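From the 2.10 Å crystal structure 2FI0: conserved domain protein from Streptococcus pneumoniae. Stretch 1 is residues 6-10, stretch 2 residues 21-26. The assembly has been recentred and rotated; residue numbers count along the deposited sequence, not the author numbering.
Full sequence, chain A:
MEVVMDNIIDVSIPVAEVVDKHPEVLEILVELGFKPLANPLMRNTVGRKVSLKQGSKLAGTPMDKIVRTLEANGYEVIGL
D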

ATOM      1  N   ASP A   6      13.271   7.410  -6.266  1.00 57.06           N
ATOM      2  CA  ASP A   6      12.774   6.056  -6.327  1.00 56.44           C
ATOM      3  C   ASP A   6      11.983   5.779  -5.050  1.00 55.10           C
ATOM      4  O   ASP A   6      12.045   6.548  -4.077  1.00 55.33           O
ATOM      5  CB  ASP A   6      13.966   5.087  -6.460  1.00 57.53           C
ATOM      6  CG  ASP A   6      14.887   5.441  -7.623  1.00 61.29           C
ATOM      7  OD1 ASP A   6      14.381   5.972  -8.641  1.00 67.59           O
ATOM      8  OD2 ASP A   6      16.119   5.181  -7.544  1.00 66.09           O
ATOM      9  N   ASN A   7      11.237   4.687  -5.063  1.00 52.87           N
ATOM     10  CA  ASN A   7      10.542   4.206  -3.870  1.00 51.51           C
ATOM     11  C   ASN A   7       9.471   5.174  -3.334  1.00 49.65           C
ATOM     12  O   ASN A   7       9.294   5.321  -2.142  1.00 48.93           O
ATOM     13  CB  ASN A   7      11.563   3.791  -2.787  1.00 51.76           C
ATOM     14  CG  ASN A   7      12.469   2.637  -3.244  1.00 52.98           C
ATOM     15  OD1 ASN A   7      11.999   1.533  -3.529  1.00 52.77           O
ATOM     16  ND2 ASN A   7      13.772   2.910  -3.352  1.00 55.32           N
ATOM     17  N   ILE A   8       8.734   5.792  -4.250  1.00 47.57           N
ATOM     18  CA  ILE A   8       7.638   6.692  -3.918  1.00 46.42           C
ATOM     19  C   ILE A   8       6.343   5.880  -3.979  1.00 45.49           C
ATOM     20  O   ILE A   8       6.097   5.179  -4.961  1.00 44.57           O
ATOM     21  CB  ILE A   8       7.589   7.889  -4.905  1.00 45.73           C
ATOM     22  CG1 ILE A   8       8.853   8.743  -4.763  1.00 45.11           C
ATOM     23  CG2 ILE A   8       6.340   8.732  -4.698  1.00 45.62           C
ATOM     24  CD1 ILE A   8       9.099   9.630  -5.960  1.00 45.35           C
ATOM     25  N   ILE A   9       5.539   5.969  -2.923  1.00 44.25           N
ATOM     26  CA  ILE A   9       4.274   5.257  -2.829  1.00 44.49           C
ATOM     27  C   ILE A   9       3.141   6.260  -2.672  1.00 43.58           C
ATOM     28  O   ILE A   9       3.155   7.096  -1.784  1.00 42.16           O
ATOM     29  CB  ILE A   9       4.278   4.230  -1.677  1.00 44.03           C
ATOM     30  CG1 ILE A   9       5.249   3.103  -2.031  1.00 46.19           C
ATOM     31  CG2 ILE A   9       2.846   3.682  -1.427  1.00 44.42           C
ATOM     32  CD1 ILE A   9       5.493   2.098  -0.926  1.00 47.06           C
ATOM     33  N   ASP A  10       2.175   6.169  -3.573  1.00 43.67           N
ATOM     34  CA  ASP A  10       1.011   7.027  -3.566  1.00 43.88           C
ATOM     35  C   ASP A  10      -0.124   6.238  -2.897  1.00 44.10           C
ATOM     36  O   ASP A  10      -0.515   5.171  -3.373  1.00 44.04           O
ATOM     37  CB  ASP A  10       0.667   7.414  -5.009  1.00 43.53           C
ATOM     38  CG  ASP A  10      -0.364   8.523  -5.095  1.00 43.79           C
ATOM     39  OD1 ASP A  10      -1.185   8.656  -4.166  1.00 41.41           O
ATOM     40  OD2 ASP A  10      -0.358   9.261  -6.107  1.00 43.97           O
ATOM     41  N   LYS A  21       4.184  -1.621  -9.385  1.00 48.55           N
ATOM     42  CA  LYS A  21       5.364  -0.774  -9.475  1.00 48.52           C
ATOM     43  C   LYS A  21       6.424  -1.187  -8.453  1.00 48.02           C
ATOM     44  O   LYS A  21       7.618  -1.137  -8.749  1.00 47.50           O
ATOM     45  CB  LYS A  21       4.974   0.689  -9.294  1.00 48.88           C
ATOM     46  CG  LYS A  21       6.132   1.652  -9.431  1.00 49.66           C
ATOM     47  CD  LYS A  21       5.638   3.095  -9.589  1.00 50.26           C
ATOM     48  CE  LYS A  21       6.551   3.894 -10.527  1.00 51.82           C
ATOM     49  NZ  LYS A  21       5.727   4.850 -11.321  1.00 54.45           N
ATOM     50  N   HIS A  22       5.988  -1.614  -7.268  1.00 47.44           N
ATOM     51  CA  HIS A  22       6.898  -1.988  -6.182  1.00 47.54           C
ATOM     52  C   HIS A  22       6.608  -3.398  -5.642  1.00 47.27           C
ATOM     53  O   HIS A  22       6.022  -3.522  -4.559  1.00 46.73           O
ATOM     54  CB  HIS A  22       6.759  -0.992  -5.024  1.00 47.64           C
ATOM     55  CG  HIS A  22       6.997   0.435  -5.406  1.00 48.13           C
ATOM     56  ND1 HIS A  22       5.969   1.339  -5.565  1.00 49.25           N
ATOM     57  CD2 HIS A  22       8.141   1.120  -5.649  1.00 49.18           C
ATOM     58  CE1 HIS A  22       6.468   2.518  -5.887  1.00 48.16           C
ATOM     59  NE2 HIS A  22       7.784   2.415  -5.937  1.00 49.58           N
ATOM     60  N   PRO A  23       7.011  -4.462  -6.379  1.00 47.14           N
ATOM     61  CA  PRO A  23       6.708  -5.836  -5.924  1.00 47.24           C
ATOM     62  C   PRO A  23       7.183  -6.132  -4.493  1.00 47.09           C
ATOM     63  O   PRO A  23       6.507  -6.835  -3.751  1.00 46.32           O
ATOM     64  CB  PRO A  23       7.428  -6.736  -6.946  1.00 47.49           C
ATOM     65  CG  PRO A  23       7.681  -5.878  -8.147  1.00 47.55           C
ATOM     66  CD  PRO A  23       7.710  -4.436  -7.675  1.00 47.22           C
ATOM     67  N   GLU A  24       8.319  -5.559  -4.113  1.00 47.49           N
ATOM     68  CA  GLU A  24       8.895  -5.715  -2.760  1.00 47.80           C
ATOM     69  C   GLU A  24       8.026  -5.150  -1.628  1.00 47.55           C
ATOM     70  O   GLU A  24       8.207  -5.521  -0.464  1.00 48.05           O
ATOM     71  CB  GLU A  24      10.273  -5.036  -2.647  1.00 48.61           C
ATOM     72  CG  GLU A  24      10.932  -4.589  -3.966  1.00 52.09           C
ATOM     73  CD  GLU A  24      10.306  -3.305  -4.559  1.00 54.59           C
ATOM     74  OE1 GLU A  24      10.151  -3.275  -5.814  1.00 55.39           O
ATOM     75  OE2 GLU A  24       9.984  -2.347  -3.785  1.00 54.48           O
ATOM     76  N   VAL A  25       7.117  -4.233  -1.943  1.00 46.95           N
ATOM     77  CA  VAL A  25       6.281  -3.634  -0.903  1.00 46.44           C
ATOM     78  C   VAL A  25       5.155  -4.572  -0.445  1.00 46.16           C
ATOM     79  O   VAL A  25       4.592  -4.361   0.621  1.00 45.06           O
ATOM     80  CB  VAL A  25       5.708  -2.260  -1.339  1.00 46.33           C
ATOM     81  CG1 VAL A  25       4.442  -2.419  -2.160  1.00 47.39           C
ATOM     82  CG2 VAL A  25       5.450  -1.363  -0.110  1.00 46.52           C
ATOM     83  N   LEU A  26       4.846  -5.614  -1.227  1.00 46.01           N
ATOM     84  CA  LEU A  26       3.754  -6.537  -0.875  1.00 46.37           C
ATOM     85  C   LEU A  26       3.963  -7.190   0.501  1.00 46.53           C
ATOM     86  O   LEU A  26       3.037  -7.265   1.304  1.00 46.52           O
ATOM     87  CB  LEU A  26       3.570  -7.612  -1.956  1.00 46.36           C
ATOM     88  CG  LEU A  26       2.418  -8.607  -1.763  1.00 46.21           C
ATOM     89  CD1 LEU A  26       1.086  -7.877  -1.617  1.00 46.69           C
ATOM     90  CD2 LEU A  26       2.369  -9.603  -2.909  1.00 46.06           C
TER

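The contact between residues 6-10 and 21-26 is small, burying 206 Å² summed over both sides, and no hydrogen bond crosses it. What joins the stretches is packing, and the backbones stay well apart: the nearest CA pair, Asn7 CA to His22 CA, is 7.5 Å. Side chains must bridge that gap.

Lys21 contributes almost nothing. Its CA-to-CB bond points toward stretch 1, yet its nearest side-chain approach, Lys21 CD to Ile8 O, is 5.1 Å, and the residue remains exposed, as suits a long charged chain.

His22 is the centre of the contact. It is the first residue after a helix to leave helical phi/psi (-127/76), its CA-to-CB bond points toward stretch 1, and chi1 of -57° (m) with chi2 of 104° carries the imidazole to the backbone of Asn7 and Ile8. The ring is buried and the residue loses 71 Å² to the other stretch, the largest share of any residue here. His22 NE2 lies 3.9 Å from Asn7 CA, and His22 ND1 lies 4.0 Å from Ile9 CG1, so one flat ring touches both main chain and aliphatic side chain. All three neighbours, including Ile8 O, approach it obliquely. Ile8 O is 3.4 Å from His22 NE2, but the angle is poor and the pair is not a hydrogen bond. Ile8 O and His22 CE1, 2.8 Å apart, are too close in the model, and nothing is inferred from that distance.

Pro23 is exposed and out of reach. The backbone turns here, with Val25 N donating to His22 O at 2.9 Å and Leu26 N to Pro23 O at 3.3 Å; the first of these bonds ties the residue bearing the imidazole to Val25, the other buried residue of this stretch.

Glu24 sits at the margin. Its CA-to-CB bond points toward stretch 1, but Glu24 OE2 reaches only to 4.4 Å from Asn7 OD1, and that carboxylate oxygen is hydrogen-bonded elsewhere in the structure.

Val25 supplies the apolar part. Its CA-to-CB bond points toward stretch 1, and with chi1 of 84° (p) its CG2 comes within 3.6 Å of Ile9 CD1. Ile9 starts out sideways, but chi1 of -68° (m) and chi2 of 173° (t) extend its end closer. Both residues are buried, and their branched, uncharged side chains fill this space without leaving a polar group unsatisfied.

Leu26, out of reach, adds nothing.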